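Local coordinates for protein UDP-N-acetylglucosamine 4-epimerase (Bacillus cereus, PDB 3M2P) that probably catalyses the interconversion of UDP-N-acetylglucosamine and UDP-N-acetylgalactosamine by epimerisation at C4 of the sugar, and binds UDP, at residues A[77-82]-A[130-135]; A[84-89]-A[138-143]; A[103-108]-A[154-159]. All blocks are in the same frame, centred on the assembly; numbering follows the deposited sequence.

Contact 1 of 3, residues A[77-82]-A[130-135]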
ATOM      1  N   GLY A  77      11.284  -1.838  10.290  1.00 49.54           N
ATOM      2  CA  GLY A  77      10.855  -0.811   9.358  1.00 46.94           C
ATOM      3  C   GLY A  77      11.183  -1.248   7.943  1.00 46.20           C
ATOM      4  O   GLY A  77      11.446  -0.425   7.065  1.00 45.46           O
ATOM      5  N   LYS A  78      11.171  -2.562   7.737  1.00 45.18           N
ATOM      6  CA  LYS A  78      11.444  -3.165   6.437  1.00 44.66           C
ATOM      7  C   LYS A  78      10.205  -3.860   5.868  1.00 43.80           C
ATOM      8  O   LYS A  78       9.412  -4.461   6.605  1.00 43.12           O
ATOM      9  CB  LYS A  78      12.605  -4.160   6.538  1.00 45.39           C
ATOM     10  CG  LYS A  78      13.974  -3.511   6.415  1.00 46.21           C
ATOM     11  CD  LYS A  78      15.076  -4.526   6.594  1.00 48.26           C
ATOM     12  CE  LYS A  78      16.386  -3.989   6.048  1.00 52.01           C
ATOM     13  NZ  LYS A  78      17.541  -4.796   6.532  1.00 53.81           N
ATOM     14  N   ILE A  79      10.039  -3.786   4.552  1.00 42.29           N
ATOM     15  CA  ILE A  79       8.822  -4.296   3.951  1.00 40.99           C
ATOM     16  C   ILE A  79       8.764  -5.814   4.023  1.00 40.18           C
ATOM     17  O   ILE A  79       7.703  -6.408   3.850  1.00 39.46           O
ATOM     18  CB  ILE A  79       8.627  -3.796   2.507  1.00 40.18           C
ATOM     19  CG1 ILE A  79       7.187  -4.045   2.067  1.00 39.42           C
ATOM     20  CG2 ILE A  79       9.621  -4.435   1.562  1.00 39.62           C
ATOM     21  CD1 ILE A  79       6.168  -3.504   3.056  1.00 39.24           C
ATOM     22  N   SER A  80       9.902  -6.436   4.309  1.00 41.09           N
ATOM     23  CA  SER A  80       9.984  -7.892   4.319  1.00 39.28           C
ATOM     24  C   SER A  80       9.254  -8.481   5.526  1.00 39.42           C
ATOM     25  O   SER A  80       8.794  -9.618   5.475  1.00 40.09           O
ATOM     26  CB  SER A  80      11.448  -8.374   4.243  1.00 38.97           C
ATOM     27  OG  SER A  80      12.125  -8.297   5.495  1.00 38.67           O
ATOM     28  N   GLU A  81       9.120  -7.710   6.599  1.00 39.56           N
ATOM     29  CA  GLU A  81       8.525  -8.245   7.822  1.00 40.61           C
ATOM     30  C   GLU A  81       7.023  -8.474   7.697  1.00 41.64           C
ATOM     31  O   GLU A  81       6.389  -8.981   8.629  1.00 42.34           O
ATOM     32  CB  GLU A  81       8.764  -7.318   8.998  1.00 42.02           C
ATOM     33  CG  GLU A  81      10.164  -6.794   9.130  1.00 44.94           C
ATOM     34  CD  GLU A  81      10.258  -5.816  10.266  1.00 49.71           C
ATOM     35  OE1 GLU A  81      10.392  -4.596  10.009  1.00 49.67           O
ATOM     36  OE2 GLU A  81      10.148  -6.269  11.423  1.00 52.90           O
ATOM     37  N   PHE A  82       6.463  -8.102   6.551  1.00 39.98           N
ATOM     38  CA  PHE A  82       5.026  -8.145   6.351  1.00 38.82           C
ATOM     39  C   PHE A  82       4.617  -9.093   5.236  1.00 38.35           C
ATOM     40  O   PHE A  82       3.473  -9.525   5.161  1.00 37.97           O
ATOM     41  CB  PHE A  82       4.518  -6.745   6.051  1.00 39.07           C
ATOM     42  CG  PHE A  82       4.747  -5.781   7.166  1.00 39.67           C
ATOM     43  CD1 PHE A  82       3.971  -5.833   8.302  1.00 40.31           C
ATOM     44  CD2 PHE A  82       5.746  -4.829   7.082  1.00 40.77           C
ATOM     45  CE1 PHE A  82       4.179  -4.951   9.328  1.00 43.26           C
ATOM     46  CE2 PHE A  82       5.962  -3.944   8.110  1.00 40.89           C
ATOM     47  CZ  PHE A  82       5.177  -4.004   9.234  1.00 42.29           C
ATOM     48  N   ASP A 130       3.156   6.267   6.219  1.00 38.11           N
ATOM     49  CA  ASP A 130       4.436   6.714   6.737  1.00 38.75           C
ATOM     50  C   ASP A 130       5.244   5.486   7.105  1.00 39.45           C
ATOM     51  O   ASP A 130       6.477   5.527   7.186  1.00 40.32           O
ATOM     52  CB  ASP A 130       4.226   7.537   8.014  1.00 39.84           C
ATOM     53  CG  ASP A 130       4.212   9.026   7.767  1.00 39.61           C
ATOM     54  OD1 ASP A 130       4.546   9.443   6.633  1.00 39.07           O
ATOM     55  OD2 ASP A 130       3.876   9.772   8.720  1.00 38.70           O
ATOM     56  N   LEU A 131       4.539   4.393   7.354  1.00 38.08           N
ATOM     57  CA  LEU A 131       5.184   3.193   7.837  1.00 38.18           C
ATOM     58  C   LEU A 131       5.129   2.048   6.848  1.00 39.28           C
ATOM     59  O   LEU A 131       4.270   1.997   5.975  1.00 39.00           O
ATOM     60  CB  LEU A 131       4.572   2.779   9.165  1.00 39.29           C
ATOM     61  CG  LEU A 131       5.190   3.586  10.303  1.00 40.70           C
ATOM     62  CD1 LEU A 131       4.820   3.010  11.677  1.00 39.06           C
ATOM     63  CD2 LEU A 131       6.708   3.589  10.101  1.00 42.89           C
HETATM   64  N   MSE A 132       6.064   1.124   6.985  1.00 40.85           N
HETATM   65  CA  MSE A 132       6.054  -0.057   6.147  1.00 39.29           C
HETATM   66  C   MSE A 132       4.810  -0.851   6.506  1.00 37.34           C
HETATM   67  O   MSE A 132       4.167  -1.412   5.644  1.00 38.24           O
HETATM   68  CB  MSE A 132       7.334  -0.869   6.354  1.00 40.79           C
HETATM   69  CG  MSE A 132       8.060  -1.221   5.059  1.00 41.16           C
HETATM   70 SE   MSE A 132       8.439   0.330   3.919  1.00 52.87          SE
HETATM   71  CE  MSE A 132       9.082  -0.628   2.372  1.00 43.04           C
ATOM     72  N   TYR A 133       4.464  -0.864   7.785  1.00 38.61           N
ATOM     73  CA  TYR A 133       3.194  -1.424   8.253  1.00 39.01           C
ATOM     74  C   TYR A 133       2.013  -0.915   7.426  1.00 38.23           C
ATOM     75  O   TYR A 133       1.156  -1.690   7.005  1.00 37.49           O
ATOM     76  CB  TYR A 133       3.001  -1.109   9.742  1.00 37.57           C
ATOM     77  CG  TYR A 133       1.600  -1.251  10.297  1.00 37.53           C
ATOM     78  CD1 TYR A 133       1.058  -2.498  10.600  1.00 39.40           C
ATOM     79  CD2 TYR A 133       0.833  -0.128  10.567  1.00 37.37           C
ATOM     80  CE1 TYR A 133      -0.232  -2.615  11.127  1.00 37.93           C
ATOM     81  CE2 TYR A 133      -0.448  -0.228  11.095  1.00 36.32           C
ATOM     82  CZ  TYR A 133      -0.977  -1.466  11.379  1.00 37.65           C
ATOM     83  OH  TYR A 133      -2.255  -1.534  11.907  1.00 37.20           O
ATOM     84  N   GLY A 134       1.985   0.388   7.184  1.00 38.25           N
ATOM     85  CA  GLY A 134       0.932   0.991   6.398  1.00 36.66           C
ATOM     86  C   GLY A 134       0.913   0.449   4.992  1.00 36.52           C
ATOM     87  O   GLY A 134      -0.096  -0.090   4.545  1.00 37.56           O
ATOM     88  N   VAL A 135       2.024   0.593   4.285  1.00 37.01           N
ATOM     89  CA  VAL A 135       2.126   0.057   2.928  1.00 36.69           C
ATOM     90  C   VAL A 135       1.522  -1.341   2.827  1.00 36.53           C
ATOM     91  O   VAL A 135       0.700  -1.607   1.956  1.00 36.17           O
ATOM     92  CB  VAL A 135       3.579  -0.001   2.447  1.00 35.94           C
ATOM     93  CG1 VAL A 135       3.613  -0.377   0.987  1.00 36.28           C
ATOM     94  CG2 VAL A 135       4.259   1.342   2.665  1.00 37.48           C
TER
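Ile79 places CG1 anti to its backbone N (chi1 -165°), with CG2 in the crowded position between N and the carbonyl carbon, while the selenomethionine Met132 bends at chi2 (53°) so that its chain runs across the isoleucine at about a right angle. The end methyl CE of Met132 consequently lies 3.2 Å from Ile79 CB. Closer to the helix backbone, Met132 CG sits 3.3 Å from Ile79 N, and Ile79 CD1 reaches back to Met132 CG at 3.6 Å. Phe82, whose side chain is about 4 Å from that of UDP-binding Thr72, turns CG anti to its carbonyl carbon (chi1 -62°), which lays one ring face over the start of helix 132-150: its CZ is 3.4 Å from Tyr133 CA. Tyr133 matches the tyrosine of the family's YxxxK motif; its CB leaves the helix pointing away from the loop, yet touches Phe82 CZ at 3.7 Å, and its ring meets Phe82 CE1 at the edge. Inside residues 77-82, Glu81 OE1 accepts a nearly straight hydrogen bond from Lys78 N (3.1 Å) through its anti lone pair, and Glu81 OE2 accepts one from Gln76 N. Ile79 N is hydrogen-bonded to Gln90 OE1 of the second subunit. The cross-segment contact thus rests on apolar packing of Met132, Ile79 and Phe82, while these polar bonds are made within the loop or across the dimer interface.

Contact 2 of 3, residues A[84-89]-A[138-143]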
ATOM      1  N   ASP A  84       4.824 -12.028   4.836  1.00 36.23           N
ATOM      2  CA  ASP A  84       4.178 -13.252   5.269  1.00 37.19           C
ATOM      3  C   ASP A  84       2.683 -13.031   5.472  1.00 37.35           C
ATOM      4  O   ASP A  84       1.880 -13.910   5.194  1.00 37.08           O
ATOM      5  CB  ASP A  84       4.823 -13.775   6.542  1.00 38.49           C
ATOM      6  CG  ASP A  84       4.616 -15.251   6.721  1.00 41.64           C
ATOM      7  OD1 ASP A  84       5.528 -16.024   6.350  1.00 41.13           O
ATOM      8  OD2 ASP A  84       3.531 -15.638   7.213  1.00 43.33           O
ATOM      9  N   ASN A  85       2.321 -11.852   5.963  1.00 37.99           N
ATOM     10  CA  ASN A  85       0.934 -11.420   6.035  1.00 36.65           C
ATOM     11  C   ASN A  85       0.266 -11.372   4.677  1.00 36.63           C
ATOM     12  O   ASN A  85      -0.764 -12.002   4.458  1.00 36.47           O
ATOM     13  CB  ASN A  85       0.860 -10.028   6.636  1.00 37.70           C
ATOM     14  CG  ASN A  85       0.635 -10.058   8.109  1.00 42.14           C
ATOM     15  OD1 ASN A  85       1.468  -9.586   8.884  1.00 45.83           O
ATOM     16  ND2 ASN A  85      -0.495 -10.629   8.522  1.00 41.14           N
ATOM     17  N   GLU A  86       0.839 -10.590   3.773  1.00 35.94           N
ATOM     18  CA  GLU A  86       0.302 -10.489   2.431  1.00 36.19           C
ATOM     19  C   GLU A  86      -0.053 -11.884   1.902  1.00 36.06           C
ATOM     20  O   GLU A  86      -1.172 -12.127   1.457  1.00 35.46           O
ATOM     21  CB  GLU A  86       1.272  -9.723   1.525  1.00 35.44           C
ATOM     22  CG  GLU A  86       1.475  -8.291   2.010  1.00 36.00           C
ATOM     23  CD  GLU A  86       2.281  -7.423   1.060  1.00 37.35           C
ATOM     24  OE1 GLU A  86       2.502  -7.838  -0.096  1.00 38.16           O
ATOM     25  OE2 GLU A  86       2.691  -6.312   1.478  1.00 37.12           O
ATOM     26  N   ILE A  87       0.891 -12.806   2.006  1.00 36.13           N
ATOM     27  CA  ILE A  87       0.665 -14.202   1.649  1.00 35.88           C
ATOM     28  C   ILE A  87      -0.484 -14.829   2.448  1.00 34.66           C
ATOM     29  O   ILE A  87      -1.357 -15.465   1.885  1.00 35.21           O
ATOM     30  CB  ILE A  87       1.978 -15.025   1.829  1.00 35.35           C
ATOM     31  CG1 ILE A  87       2.975 -14.660   0.728  1.00 35.10           C
ATOM     32  CG2 ILE A  87       1.711 -16.520   1.872  1.00 33.02           C
ATOM     33  CD1 ILE A  87       4.168 -15.501   0.723  1.00 35.22           C
ATOM     34  N   LEU A  88      -0.473 -14.653   3.760  1.00 34.73           N
ATOM     35  CA  LEU A  88      -1.493 -15.240   4.611  1.00 34.94           C
ATOM     36  C   LEU A  88      -2.861 -14.757   4.144  1.00 35.28           C
ATOM     37  O   LEU A  88      -3.833 -15.505   4.137  1.00 34.68           O
ATOM     38  CB  LEU A  88      -1.241 -14.843   6.077  1.00 35.50           C
ATOM     39  CG  LEU A  88      -2.120 -15.473   7.167  1.00 36.34           C
ATOM     40  CD1 LEU A  88      -1.543 -15.247   8.536  1.00 37.24           C
ATOM     41  CD2 LEU A  88      -3.551 -14.958   7.119  1.00 35.64           C
ATOM     42  N   THR A  89      -2.920 -13.490   3.751  1.00 34.77           N
ATOM     43  CA  THR A  89      -4.152 -12.867   3.311  1.00 33.58           C
ATOM     44  C   THR A  89      -4.680 -13.526   2.042  1.00 33.92           C
ATOM     45  O   THR A  89      -5.775 -14.075   2.051  1.00 33.52           O
ATOM     46  CB  THR A  89      -3.966 -11.340   3.146  1.00 34.69           C
ATOM     47  OG1 THR A  89      -4.006 -10.731   4.440  1.00 35.13           O
ATOM     48  CG2 THR A  89      -5.058 -10.722   2.287  1.00 33.65           C
ATOM     49  N   LEU A 138      -2.270  -1.569   3.311  1.00 35.52           N
ATOM     50  CA  LEU A 138      -2.786  -1.050   2.051  1.00 35.55           C
ATOM     51  C   LEU A 138      -2.752  -2.099   0.922  1.00 34.54           C
ATOM     52  O   LEU A 138      -3.605  -2.107   0.047  1.00 34.76           O
ATOM     53  CB  LEU A 138      -1.975   0.192   1.669  1.00 35.86           C
ATOM     54  CG  LEU A 138      -2.477   1.258   0.695  1.00 35.83           C
ATOM     55  CD1 LEU A 138      -1.397   2.309   0.545  1.00 36.81           C
ATOM     56  CD2 LEU A 138      -2.806   0.682  -0.664  1.00 37.14           C
ATOM     57  N   ALA A 139      -1.752  -2.975   0.938  1.00 36.39           N
ATOM     58  CA  ALA A 139      -1.605  -4.003  -0.096  1.00 35.02           C
ATOM     59  C   ALA A 139      -2.640  -5.111   0.082  1.00 34.94           C
ATOM     60  O   ALA A 139      -3.242  -5.571  -0.890  1.00 34.96           O
ATOM     61  CB  ALA A 139      -0.206  -4.577  -0.067  1.00 33.70           C
ATOM     62  N   CYS A 140      -2.843  -5.531   1.329  1.00 34.55           N
ATOM     63  CA  CYS A 140      -3.826  -6.559   1.651  1.00 34.36           C
ATOM     64  C   CYS A 140      -5.248  -6.086   1.341  1.00 35.06           C
ATOM     65  O   CYS A 140      -6.123  -6.893   1.028  1.00 34.91           O
ATOM     66  CB  CYS A 140      -3.711  -6.970   3.118  1.00 34.02           C
ATOM     67  SG  CYS A 140      -2.156  -7.777   3.564  1.00 35.07           S
ATOM     68  N   GLU A 141      -5.472  -4.775   1.446  1.00 35.11           N
ATOM     69  CA  GLU A 141      -6.745  -4.161   1.088  1.00 33.46           C
ATOM     70  C   GLU A 141      -7.082  -4.388  -0.374  1.00 34.10           C
ATOM     71  O   GLU A 141      -8.198  -4.772  -0.707  1.00 33.93           O
ATOM     72  CB  GLU A 141      -6.691  -2.666   1.326  1.00 33.21           C
ATOM     73  CG  GLU A 141      -7.034  -2.228   2.717  1.00 33.66           C
ATOM     74  CD  GLU A 141      -7.249  -0.732   2.755  1.00 34.33           C
ATOM     75  OE1 GLU A 141      -7.448  -0.173   1.652  1.00 34.62           O
ATOM     76  OE2 GLU A 141      -7.217  -0.125   3.856  1.00 32.88           O
ATOM     77  N   HIS A 142      -6.118  -4.129  -1.246  1.00 33.67           N
ATOM     78  CA  HIS A 142      -6.309  -4.350  -2.669  1.00 34.35           C
ATOM     79  C   HIS A 142      -6.311  -5.832  -3.064  1.00 35.38           C
ATOM     80  O   HIS A 142      -6.952  -6.220  -4.044  1.00 35.27           O
ATOM     81  CB  HIS A 142      -5.297  -3.539  -3.463  1.00 34.33           C
ATOM     82  CG  HIS A 142      -5.558  -2.071  -3.403  1.00 36.31           C
ATOM     83  ND1 HIS A 142      -6.549  -1.463  -4.143  1.00 37.72           N
ATOM     84  CD2 HIS A 142      -4.992  -1.091  -2.658  1.00 36.27           C
ATOM     85  CE1 HIS A 142      -6.567  -0.169  -3.875  1.00 36.93           C
ATOM     86  NE2 HIS A 142      -5.634   0.081  -2.974  1.00 36.48           N
ATOM     87  N   ILE A 143      -5.615  -6.664  -2.297  1.00 34.85           N
ATOM     88  CA  ILE A 143      -5.752  -8.100  -2.485  1.00 35.71           C
ATOM     89  C   ILE A 143      -7.232  -8.480  -2.355  1.00 35.61           C
ATOM     90  O   ILE A 143      -7.799  -9.134  -3.235  1.00 35.78           O
ATOM     91  CB  ILE A 143      -4.889  -8.904  -1.494  1.00 34.87           C
ATOM     92  CG1 ILE A 143      -3.403  -8.705  -1.823  1.00 35.87           C
ATOM     93  CG2 ILE A 143      -5.281 -10.383  -1.519  1.00 32.80           C
ATOM     94  CD1 ILE A 143      -2.444  -9.492  -0.942  1.00 34.85           C
TER
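Two nearly parallel helices, 83-98 and 132-150, pack here with their segment axes 9.7 Å apart and a crossing angle of -17°. Both also meet the second subunit, where Leu138 touches its own counterpart and Ile143 packs on Met132 of that chain; this is consistent with the intersubunit four-helix bundle of extended short-chain dehydrogenases/reductases. Glu86 can be traced outward across the interface. Its CB lies 4.5 Å from Ile143 CD1, a loose approach. With CG anti to the carbonyl carbon (chi1 -62°), the next atom runs past the sulfur of Cys140, CG to SG being 4.0 Å. Beyond CG the chain is extended (chi2 -172°), so the carboxylate arrives at the methyl of Ala139, its OE2 3.7 Å from Ala139 CB. That oxygen also has a weak hydrogen bond with Ser136 OG, three residues before Ala139 on the same helix, while His83 of the second subunit packs on the side chain. The acid is buried, and such surroundings might raise its pKa. Cys140 directs SG back beside its own backbone N, which puts the sulfur 3.8 Å from Glu86 CA and close against the backbone of helix 83-98 at the point where the two CA traces come nearest. Thr89, one turn further on from Glu86, divides its two branches. Its hydroxyl OG1 hydrogen-bonds His68 NE2 on the neighbouring strand 65-68, and Asn85 OD1 accepts a hydrogen bond from the backbone N of Thr72, a residue that binds UDP. The other branch of Thr89 is anti to its backbone N and crosses Ile143 obliquely, methyl to methyl, with Thr89 CG2 at 3.8 Å from Ile143 CG2.

Contact 3 of 3, residues A[103-108]-A[154-159]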
ATOM      1  N   ASN A 103     -18.752 -13.305   2.707  1.00 34.74           N
ATOM      2  CA  ASN A 103     -18.908 -12.327   3.788  1.00 34.29           C
ATOM      3  C   ASN A 103     -17.676 -12.248   4.691  1.00 34.92           C
ATOM      4  O   ASN A 103     -17.589 -12.944   5.707  1.00 35.07           O
ATOM      5  CB  ASN A 103     -20.145 -12.623   4.633  1.00 34.00           C
ATOM      6  CG  ASN A 103     -20.572 -11.430   5.458  1.00 35.01           C
ATOM      7  OD1 ASN A 103     -21.418 -11.527   6.358  1.00 34.42           O
ATOM      8  ND2 ASN A 103     -19.989 -10.283   5.146  1.00 34.98           N
ATOM      9  N   ILE A 104     -16.738 -11.381   4.318  1.00 34.57           N
ATOM     10  CA  ILE A 104     -15.446 -11.282   4.980  1.00 33.55           C
ATOM     11  C   ILE A 104     -15.195  -9.864   5.474  1.00 33.60           C
ATOM     12  O   ILE A 104     -15.542  -8.905   4.802  1.00 34.61           O
ATOM     13  CB  ILE A 104     -14.332 -11.649   3.997  1.00 34.04           C
ATOM     14  CG1 ILE A 104     -14.507 -13.084   3.513  1.00 34.00           C
ATOM     15  CG2 ILE A 104     -12.966 -11.465   4.622  1.00 34.15           C
ATOM     16  CD1 ILE A 104     -13.889 -13.313   2.168  1.00 34.20           C
ATOM     17  N   VAL A 105     -14.593  -9.734   6.652  1.00 34.01           N
ATOM     18  CA  VAL A 105     -14.161  -8.434   7.169  1.00 33.45           C
ATOM     19  C   VAL A 105     -12.644  -8.386   7.329  1.00 33.12           C
ATOM     20  O   VAL A 105     -12.058  -9.270   7.943  1.00 33.78           O
ATOM     21  CB  VAL A 105     -14.752  -8.173   8.552  1.00 33.73           C
ATOM     22  CG1 VAL A 105     -14.030  -7.008   9.210  1.00 32.60           C
ATOM     23  CG2 VAL A 105     -16.252  -7.935   8.457  1.00 34.27           C
ATOM     24  N   TYR A 106     -12.003  -7.360   6.787  1.00 32.59           N
ATOM     25  CA  TYR A 106     -10.556  -7.214   6.952  1.00 32.58           C
ATOM     26  C   TYR A 106     -10.243  -6.055   7.867  1.00 32.38           C
ATOM     27  O   TYR A 106     -10.875  -5.011   7.766  1.00 33.44           O
ATOM     28  CB  TYR A 106      -9.859  -6.968   5.612  1.00 32.79           C
ATOM     29  CG  TYR A 106      -8.373  -6.740   5.765  1.00 33.20           C
ATOM     30  CD1 TYR A 106      -7.540  -7.767   6.201  1.00 33.26           C
ATOM     31  CD2 TYR A 106      -7.804  -5.505   5.495  1.00 32.44           C
ATOM     32  CE1 TYR A 106      -6.188  -7.580   6.349  1.00 32.79           C
ATOM     33  CE2 TYR A 106      -6.448  -5.306   5.647  1.00 33.12           C
ATOM     34  CZ  TYR A 106      -5.643  -6.353   6.071  1.00 33.67           C
ATOM     35  OH  TYR A 106      -4.287  -6.173   6.230  1.00 34.33           O
ATOM     36  N   ALA A 107      -9.259  -6.212   8.745  1.00 31.98           N
ATOM     37  CA  ALA A 107      -8.870  -5.096   9.598  1.00 31.85           C
ATOM     38  C   ALA A 107      -7.753  -4.291   8.964  1.00 32.60           C
ATOM     39  O   ALA A 107      -6.601  -4.729   8.938  1.00 32.30           O
ATOM     40  CB  ALA A 107      -8.462  -5.579  10.973  1.00 33.30           C
ATOM     41  N   SER A 108      -8.104  -3.116   8.445  1.00 31.43           N
ATOM     42  CA  SER A 108      -7.112  -2.168   7.952  1.00 32.05           C
ATOM     43  C   SER A 108      -6.861  -1.070   9.000  1.00 33.76           C
ATOM     44  O   SER A 108      -7.200  -1.241  10.178  1.00 33.12           O
ATOM     45  CB  SER A 108      -7.539  -1.572   6.620  1.00 31.06           C
ATOM     46  OG  SER A 108      -6.441  -0.985   5.955  1.00 30.89           O
ATOM     47  N   CYS A 154     -16.941 -10.988  -0.972  1.00 34.25           N
ATOM     48  CA  CYS A 154     -17.524  -9.742  -0.461  1.00 34.11           C
ATOM     49  C   CYS A 154     -16.752  -9.126   0.703  1.00 34.24           C
ATOM     50  O   CYS A 154     -17.227  -9.100   1.838  1.00 34.43           O
ATOM     51  CB  CYS A 154     -18.994  -9.932  -0.096  1.00 35.50           C
ATOM     52  SG  CYS A 154     -20.077 -10.246  -1.518  1.00 39.42           S
ATOM     53  N   ILE A 155     -15.573  -8.595   0.394  1.00 32.87           N
ATOM     54  CA  ILE A 155     -14.650  -8.135   1.413  1.00 32.86           C
ATOM     55  C   ILE A 155     -14.840  -6.659   1.794  1.00 33.22           C
ATOM     56  O   ILE A 155     -14.731  -5.762   0.959  1.00 32.72           O
ATOM     57  CB  ILE A 155     -13.180  -8.392   0.992  1.00 33.44           C
ATOM     58  CG1 ILE A 155     -12.885  -9.894   0.923  1.00 33.28           C
ATOM     59  CG2 ILE A 155     -12.230  -7.716   1.954  1.00 33.36           C
ATOM     60  CD1 ILE A 155     -11.660 -10.236   0.100  1.00 32.66           C
ATOM     61  N   LYS A 156     -15.114  -6.433   3.075  1.00 33.05           N
ATOM     62  CA  LYS A 156     -15.238  -5.099   3.637  1.00 33.13           C
ATOM     63  C   LYS A 156     -13.995  -4.729   4.452  1.00 33.84           C
ATOM     64  O   LYS A 156     -13.800  -5.235   5.555  1.00 33.75           O
ATOM     65  CB  LYS A 156     -16.478  -5.027   4.524  1.00 33.31           C
ATOM     66  CG  LYS A 156     -17.777  -4.882   3.752  1.00 34.33           C
ATOM     67  CD  LYS A 156     -18.935  -5.536   4.482  1.00 33.76           C
ATOM     68  CE  LYS A 156     -18.505  -6.876   5.034  1.00 34.27           C
ATOM     69  NZ  LYS A 156     -19.449  -7.940   4.604  1.00 35.20           N
ATOM     70  N   ASN A 157     -13.163  -3.846   3.896  1.00 33.77           N
ATOM     71  CA  ASN A 157     -11.979  -3.328   4.573  1.00 32.52           C
ATOM     72  C   ASN A 157     -12.325  -2.234   5.581  1.00 33.21           C
ATOM     73  O   ASN A 157     -12.926  -1.217   5.226  1.00 33.58           O
ATOM     74  CB  ASN A 157     -11.006  -2.762   3.548  1.00 32.82           C
ATOM     75  CG  ASN A 157     -10.488  -3.809   2.602  1.00 32.90           C
ATOM     76  OD1 ASN A 157     -10.359  -3.570   1.404  1.00 32.77           O
ATOM     77  ND2 ASN A 157     -10.180  -4.978   3.134  1.00 33.59           N
ATOM     78  N   LEU A 158     -11.931  -2.436   6.832  1.00 31.78           N
ATOM     79  CA  LEU A 158     -12.222  -1.486   7.897  1.00 32.01           C
ATOM     80  C   LEU A 158     -10.965  -0.753   8.345  1.00 32.29           C
ATOM     81  O   LEU A 158     -10.140  -1.319   9.054  1.00 33.58           O
ATOM     82  CB  LEU A 158     -12.808  -2.222   9.103  1.00 32.38           C
ATOM     83  CG  LEU A 158     -14.085  -3.027   8.897  1.00 31.94           C
ATOM     84  CD1 LEU A 158     -14.547  -3.635  10.206  1.00 32.22           C
ATOM     85  CD2 LEU A 158     -15.150  -2.135   8.307  1.00 32.33           C
ATOM     86  N   ARG A 159     -10.812   0.501   7.947  1.00 31.82           N
ATOM     87  CA  ARG A 159      -9.682   1.295   8.431  1.00 32.71           C
ATOM     88  C   ARG A 159      -9.899   1.817   9.864  1.00 33.95           C
ATOM     89  O   ARG A 159     -10.354   2.941  10.057  1.00 33.84           O
ATOM     90  CB  ARG A 159      -9.375   2.441   7.467  1.00 31.56           C
ATOM     91  CG  ARG A 159      -8.914   1.956   6.125  1.00 31.25           C
ATOM     92  CD  ARG A 159      -8.745   3.076   5.141  1.00 31.24           C
ATOM     93  NE  ARG A 159      -8.114   2.599   3.913  1.00 32.30           N
ATOM     94  CZ  ARG A 159      -8.186   3.225   2.741  1.00 33.25           C
ATOM     95  NH1 ARG A 159      -8.873   4.359   2.626  1.00 33.41           N
ATOM     96  NH2 ARG A 159      -7.567   2.726   1.678  1.00 31.29           N
TER
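The carbonyl oxygen of Ile104 is held from strand 154-159 by one hydrogen bond and one weaker CA-H...O contact. Lys156 N gives it the hydrogen bond, 3.0 Å long with an N-H...O angle of 176° and lying in the carbonyl plane, and Ile155 CA adds the CA-H...O contact at 3.6 Å. The ladder continues in parallel register: Tyr106 N donates to Lys156 O at 3.0 Å from above the carbonyl plane, and Leu158 N to Tyr106 O at 2.9 Å nearly along the C=O axis. At the far end Ser108 N reaches Leu158 O at 2.8 Å but bends to 133°, whereas the opening bond, Ile104 N to Cys154 O, is weak.

Side chains alternate between the faces. On one, Val105 CG1 meets Leu158 CD1 at 3.6 Å, and Lys156 is bent at chi2, chi3 and chi4, its NZ hydrogen-bonded to Gln215 O. On the other, Ile104 and Ile155 lie side by side, pointing the same way. Asn157 brings its amide against Tyr106, ND2 standing 3.2 Å from Tyr106 CB, with amide and ring planes 84° apart. Two links reach helix 132-150: the Tyr106 hydroxyl hydrogen-bonds NZ of Lys137, which matches the lysine of the family's YxxxK motif and is probably positioned by it, while Ser108 OG makes a hydrogen bond and Arg159 NE a salt bridge to Glu141 OE2, which would help to keep this buried carboxylate ionised.

Strand 103-109 is also paired with strand 65-68. Adjacent parallel strands joined through helix 132-150, which packs on the Tyr106 face, form the beta-alpha-beta crossover characteristic of the Rossmann fold.

From the N terminus the six segments come in the order 77-82, 84-89, 103-108, 130-135, 138-143 and 154-159. The first three are therefore met in turn by the last three, so each pair of contacts crosses and none nests. Contact 1 closes a loop of 47 intervening residues, contact 2 one of 48 and contact 3 one of 45. Loop, helix 83-98 and strand 103-109 come first; helix 132-150 and strand 154-164 follow. Contact 1 joins loop to helix start, contact 2 helix to helix and contact 3 strand to strand. Contacts 1 and 2 face the second subunit; contact 3 lies inside the chain, touching contact 2 through Glu141 and through Cys140 packed on Tyr106.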